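Trehalose monomycolate transport factor A (Mycolicibacterium smegmatis MC2 155, PDB 6T84) is required for MmpL3-dependent transport of trehalose monomycolate to the mycobacterial cell wall, acting through its N-terminal domain, which interacts with MmpL3. Local coordinates at residues A[83-96]-A[108-120]. Sequence-based numbering, arbitrary orientation.
Sequences NVVVDLRLKGLKEP and GPRMVYSTNLDAA
Pro96 sets its CD over the centre of one face of the Tyr113 ring, 3.4 Å from the centroid and nearly along the normal, with CG beside it and the rest of the proline ring rising away; this CH-pi contact suits the polarised C-H bonds beside a proline nitrogen. The loop after strand 86-90 thus runs back over its antiparallel neighbour, strand 110-114. Arg89 comes to the rim of the same ring: its CG is 3.7 Å from Tyr113 CE1, and the guanidinium stands 84° to the ring plane. With CG lodged between backbone N and carbonyl carbon (chi1 58°) and a bend at chi3, the arginine turns back along its own strand and grips Asp87 side-on, NE to OD1 and NH2 to OD2. The salt bridge would offset two buried charges, and NH1 to Lys94 O ties strand to loop. Water bridges Tyr113 OH to Leu90 O and Leu93 O.

On the other face, Leu88 and Val86 pack with Val112, beta-branched valines suiting the extended backbone, and Ser114 lies beside Val86. Past the paired strands, one hydroxyl takes over a ladder bond and another adds to one. Thr115 OG1 takes the Val85 N-H at 2.9 Å, nearly straight at 171°, whereas Val85 O accepts both Thr115 N and Ser114 OG. Ser114 OG also accepts from Asn116 N, an ST turn leading into helix 117-123, which Asn116 N-caps through OD1 to Ala119 N.

Within the large antiparallel sheet of this probably cytoplasmic domain, strand 86-90 is flanked by 141-144 and strand 110-114 by the outermost 102-107, while the Arg110 guanidinium donates to Ala132 O at helix 126-134 and to carbonyls just beyond it.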
# COMPACT_ATOMS: atom_id res chain seq x y z
N ASN A 83 8.04 13.24 -5.28
CA ASN A 83 8.98 13.09 -4.18
C ASN A 83 8.31 13.22 -2.81
O ASN A 83 9.00 13.06 -1.80
CB ASN A 83 10.09 14.14 -4.23
CG ASN A 83 11.15 13.82 -5.25
OD1 ASN A 83 11.38 12.66 -5.61
ND2 ASN A 83 11.82 14.87 -5.71
N VAL A 84 7.04 13.52 -2.75
CA VAL A 84 6.35 13.57 -1.45
C VAL A 84 5.90 12.17 -1.05
O VAL A 84 5.45 11.39 -1.90
CB VAL A 84 5.14 14.52 -1.54
CG1 VAL A 84 4.31 14.61 -0.22
CG2 VAL A 84 5.59 15.94 -1.93
N VAL A 85 6.00 11.84 0.24
CA VAL A 85 5.47 10.59 0.80
C VAL A 85 4.32 10.94 1.73
O VAL A 85 4.49 11.78 2.61
CB VAL A 85 6.55 9.80 1.57
CG1 VAL A 85 5.94 8.59 2.34
CG2 VAL A 85 7.59 9.32 0.61
N VAL A 86 3.19 10.31 1.52
CA VAL A 86 2.08 10.33 2.48
C VAL A 86 1.92 8.92 3.02
O VAL A 86 1.93 7.95 2.24
CB VAL A 86 0.79 10.83 1.81
CG1 VAL A 86 -0.43 10.79 2.82
CG2 VAL A 86 0.97 12.27 1.27
N ASP A 87 1.73 8.80 4.34
CA ASP A 87 1.52 7.51 5.01
C ASP A 87 0.29 7.69 5.89
O ASP A 87 0.25 8.59 6.74
CB ASP A 87 2.78 7.20 5.85
CG ASP A 87 2.72 5.88 6.59
OD1 ASP A 87 1.76 5.71 7.36
OD2 ASP A 87 3.66 5.05 6.43
N LEU A 88 -0.71 6.87 5.64
CA LEU A 88 -2.00 6.90 6.35
C LEU A 88 -2.13 5.55 7.05
O LEU A 88 -2.24 4.52 6.38
CB LEU A 88 -3.09 7.07 5.28
CG LEU A 88 -4.56 7.03 5.72
CD1 LEU A 88 -4.84 8.24 6.62
CD2 LEU A 88 -5.52 7.02 4.50
N ARG A 89 -2.13 5.53 8.39
CA ARG A 89 -2.09 4.26 9.11
C ARG A 89 -3.00 4.31 10.32
O ARG A 89 -3.33 5.39 10.83
CB ARG A 89 -0.66 3.86 9.52
CG ARG A 89 0.01 4.87 10.38
CD ARG A 89 1.41 4.43 10.83
NE ARG A 89 2.29 4.22 9.66
CZ ARG A 89 3.35 3.42 9.65
NH1 ARG A 89 3.71 2.80 10.78
NH2 ARG A 89 4.09 3.24 8.54
N LEU A 90 -3.44 3.14 10.77
CA LEU A 90 -4.33 3.11 11.93
C LEU A 90 -3.65 3.78 13.12
O LEU A 90 -2.44 3.63 13.34
CB LEU A 90 -4.64 1.65 12.30
CG LEU A 90 -5.38 0.87 11.25
CD1 LEU A 90 -5.64 -0.57 11.71
CD2 LEU A 90 -6.70 1.56 10.88
N LYS A 91 -4.44 4.47 13.94
CA LYS A 91 -3.89 5.21 15.08
C LYS A 91 -3.16 4.33 16.10
O LYS A 91 -2.24 4.81 16.79
CB LYS A 91 -5.00 6.06 15.72
CG LYS A 91 -6.05 5.25 16.36
CD LYS A 91 -7.13 6.18 16.95
CE LYS A 91 -8.16 5.42 17.79
NZ LYS A 91 -9.21 4.75 16.98
N GLY A 92 -3.56 3.07 16.26
CA GLY A 92 -2.82 2.31 17.28
C GLY A 92 -1.46 1.78 16.86
O GLY A 92 -0.77 1.17 17.70
N LEU A 93 -1.05 2.01 15.61
CA LEU A 93 0.23 1.52 15.13
C LEU A 93 1.32 2.54 15.41
O LEU A 93 1.07 3.72 15.63
CB LEU A 93 0.16 1.26 13.61
CG LEU A 93 -0.88 0.19 13.24
CD1 LEU A 93 -1.01 0.04 11.71
CD2 LEU A 93 -0.59 -1.17 13.95
N LYS A 94 2.56 2.08 15.36
CA LYS A 94 3.67 2.99 15.63
C LYS A 94 3.80 4.00 14.50
O LYS A 94 3.46 3.71 13.35
CB LYS A 94 5.00 2.21 15.67
CG LYS A 94 5.09 1.12 16.73
CD LYS A 94 5.60 1.65 18.06
CE LYS A 94 5.68 0.54 19.09
NZ LYS A 94 6.23 1.00 20.38
N GLU A 95 4.27 5.19 14.83
CA GLU A 95 4.56 6.18 13.79
C GLU A 95 5.66 5.62 12.90
O GLU A 95 6.48 4.79 13.34
CB GLU A 95 5.10 7.48 14.40
CG GLU A 95 4.20 8.09 15.46
CD GLU A 95 4.73 9.44 15.91
OE1 GLU A 95 5.95 9.68 15.79
OE2 GLU A 95 3.91 10.27 16.37
N PRO A 96 5.69 6.05 11.63
CA PRO A 96 6.84 5.72 10.77
C PRO A 96 8.10 6.11 11.50
O PRO A 96 8.18 7.17 12.12
CB PRO A 96 6.62 6.60 9.54
CG PRO A 96 5.19 7.05 9.59
CD PRO A 96 4.69 6.90 10.96
N GLY A 108 -10.20 10.27 11.96
CA GLY A 108 -10.93 9.08 12.31
C GLY A 108 -10.07 8.03 12.95
O GLY A 108 -9.36 8.27 13.93
N PRO A 109 -10.11 6.81 12.39
CA PRO A 109 -9.36 5.71 12.96
C PRO A 109 -7.89 5.77 12.59
O PRO A 109 -7.14 4.84 12.96
CB PRO A 109 -10.03 4.49 12.28
CG PRO A 109 -10.41 5.01 10.93
CD PRO A 109 -10.90 6.41 11.21
N ARG A 110 -7.47 6.79 11.80
CA ARG A 110 -6.12 6.82 11.20
C ARG A 110 -5.36 8.09 11.59
O ARG A 110 -5.92 9.10 12.06
CB ARG A 110 -6.25 6.71 9.66
CG ARG A 110 -6.62 5.30 9.20
CD ARG A 110 -7.20 5.23 7.82
NE ARG A 110 -7.19 3.85 7.39
CZ ARG A 110 -8.23 3.06 7.28
NH1 ARG A 110 -9.47 3.51 7.49
NH2 ARG A 110 -8.02 1.82 6.92
N MET A 111 -4.04 8.04 11.31
CA MET A 111 -3.15 9.18 11.39
C MET A 111 -2.47 9.35 10.05
O MET A 111 -2.18 8.36 9.37
CB MET A 111 -2.08 8.93 12.48
CG MET A 111 -2.65 8.68 13.87
SD MET A 111 -3.03 10.29 14.56
CE MET A 111 -3.80 9.83 16.13
N VAL A 112 -2.25 10.60 9.66
CA VAL A 112 -1.58 10.95 8.42
C VAL A 112 -0.19 11.49 8.75
O VAL A 112 -0.07 12.41 9.57
CB VAL A 112 -2.36 12.02 7.64
CG1 VAL A 112 -1.68 12.28 6.29
CG2 VAL A 112 -3.83 11.60 7.47
N TYR A 113 0.83 10.94 8.08
CA TYR A 113 2.21 11.39 8.21
C TYR A 113 2.69 11.79 6.82
O TYR A 113 2.27 11.21 5.80
CB TYR A 113 3.12 10.26 8.76
CG TYR A 113 2.64 9.74 10.08
CD1 TYR A 113 1.68 8.72 10.13
CD2 TYR A 113 3.13 10.23 11.26
CE1 TYR A 113 1.25 8.18 11.34
CE2 TYR A 113 2.64 9.71 12.50
CZ TYR A 113 1.71 8.71 12.50
OH TYR A 113 1.18 8.22 13.68
N SER A 114 3.60 12.76 6.73
CA SER A 114 4.14 13.07 5.42
C SER A 114 5.52 13.69 5.51
O SER A 114 5.90 14.28 6.53
CB SER A 114 3.23 14.06 4.69
OG SER A 114 3.66 14.30 3.36
N THR A 115 6.25 13.56 4.41
CA THR A 115 7.53 14.24 4.24
C THR A 115 7.35 15.71 3.87
O THR A 115 8.33 16.46 3.89
CB THR A 115 8.36 13.55 3.13
OG1 THR A 115 7.60 13.57 1.92
CG2 THR A 115 8.70 12.14 3.51
N ASN A 116 6.12 16.15 3.53
CA ASN A 116 5.91 17.56 3.13
C ASN A 116 4.52 17.91 3.65
O ASN A 116 3.53 17.55 3.02
CB ASN A 116 6.00 17.68 1.60
CG ASN A 116 5.80 19.13 1.05
OD1 ASN A 116 5.03 19.94 1.62
ND2 ASN A 116 6.47 19.45 -0.06
N LEU A 117 4.47 18.54 4.81
CA LEU A 117 3.18 18.73 5.47
C LEU A 117 2.26 19.61 4.63
O LEU A 117 1.03 19.40 4.60
CB LEU A 117 3.38 19.33 6.87
CG LEU A 117 4.11 18.39 7.86
CD1 LEU A 117 4.19 19.07 9.26
CD2 LEU A 117 3.47 17.01 7.93
N ASP A 118 2.83 20.63 3.97
CA ASP A 118 2.02 21.51 3.14
C ASP A 118 1.39 20.77 1.97
O ASP A 118 0.19 20.93 1.69
CB ASP A 118 2.88 22.68 2.63
CG ASP A 118 3.11 23.74 3.69
OD1 ASP A 118 2.32 23.77 4.67
OD2 ASP A 118 4.06 24.53 3.56
N ALA A 119 2.17 19.94 1.28
CA ALA A 119 1.62 19.17 0.18
C ALA A 119 0.56 18.18 0.69
O ALA A 119 -0.51 18.01 0.07
CB ALA A 119 2.73 18.43 -0.57
N ALA A 120 0.85 17.51 1.81
CA ALA A 120 -0.11 16.54 2.34
C ALA A 120 -1.41 17.22 2.76
O ALA A 120 -2.50 16.64 2.62
CB ALA A 120 0.55 15.80 3.49
O HOH W 1 9.17 15.17 0.37
O HOH W 2 -4.54 3.02 6.97
O HOH W 3 -0.12 5.72 13.83
O HOH W 4 -7.98 2.75 14.51
O HOH W 5 0.78 9.65 16.05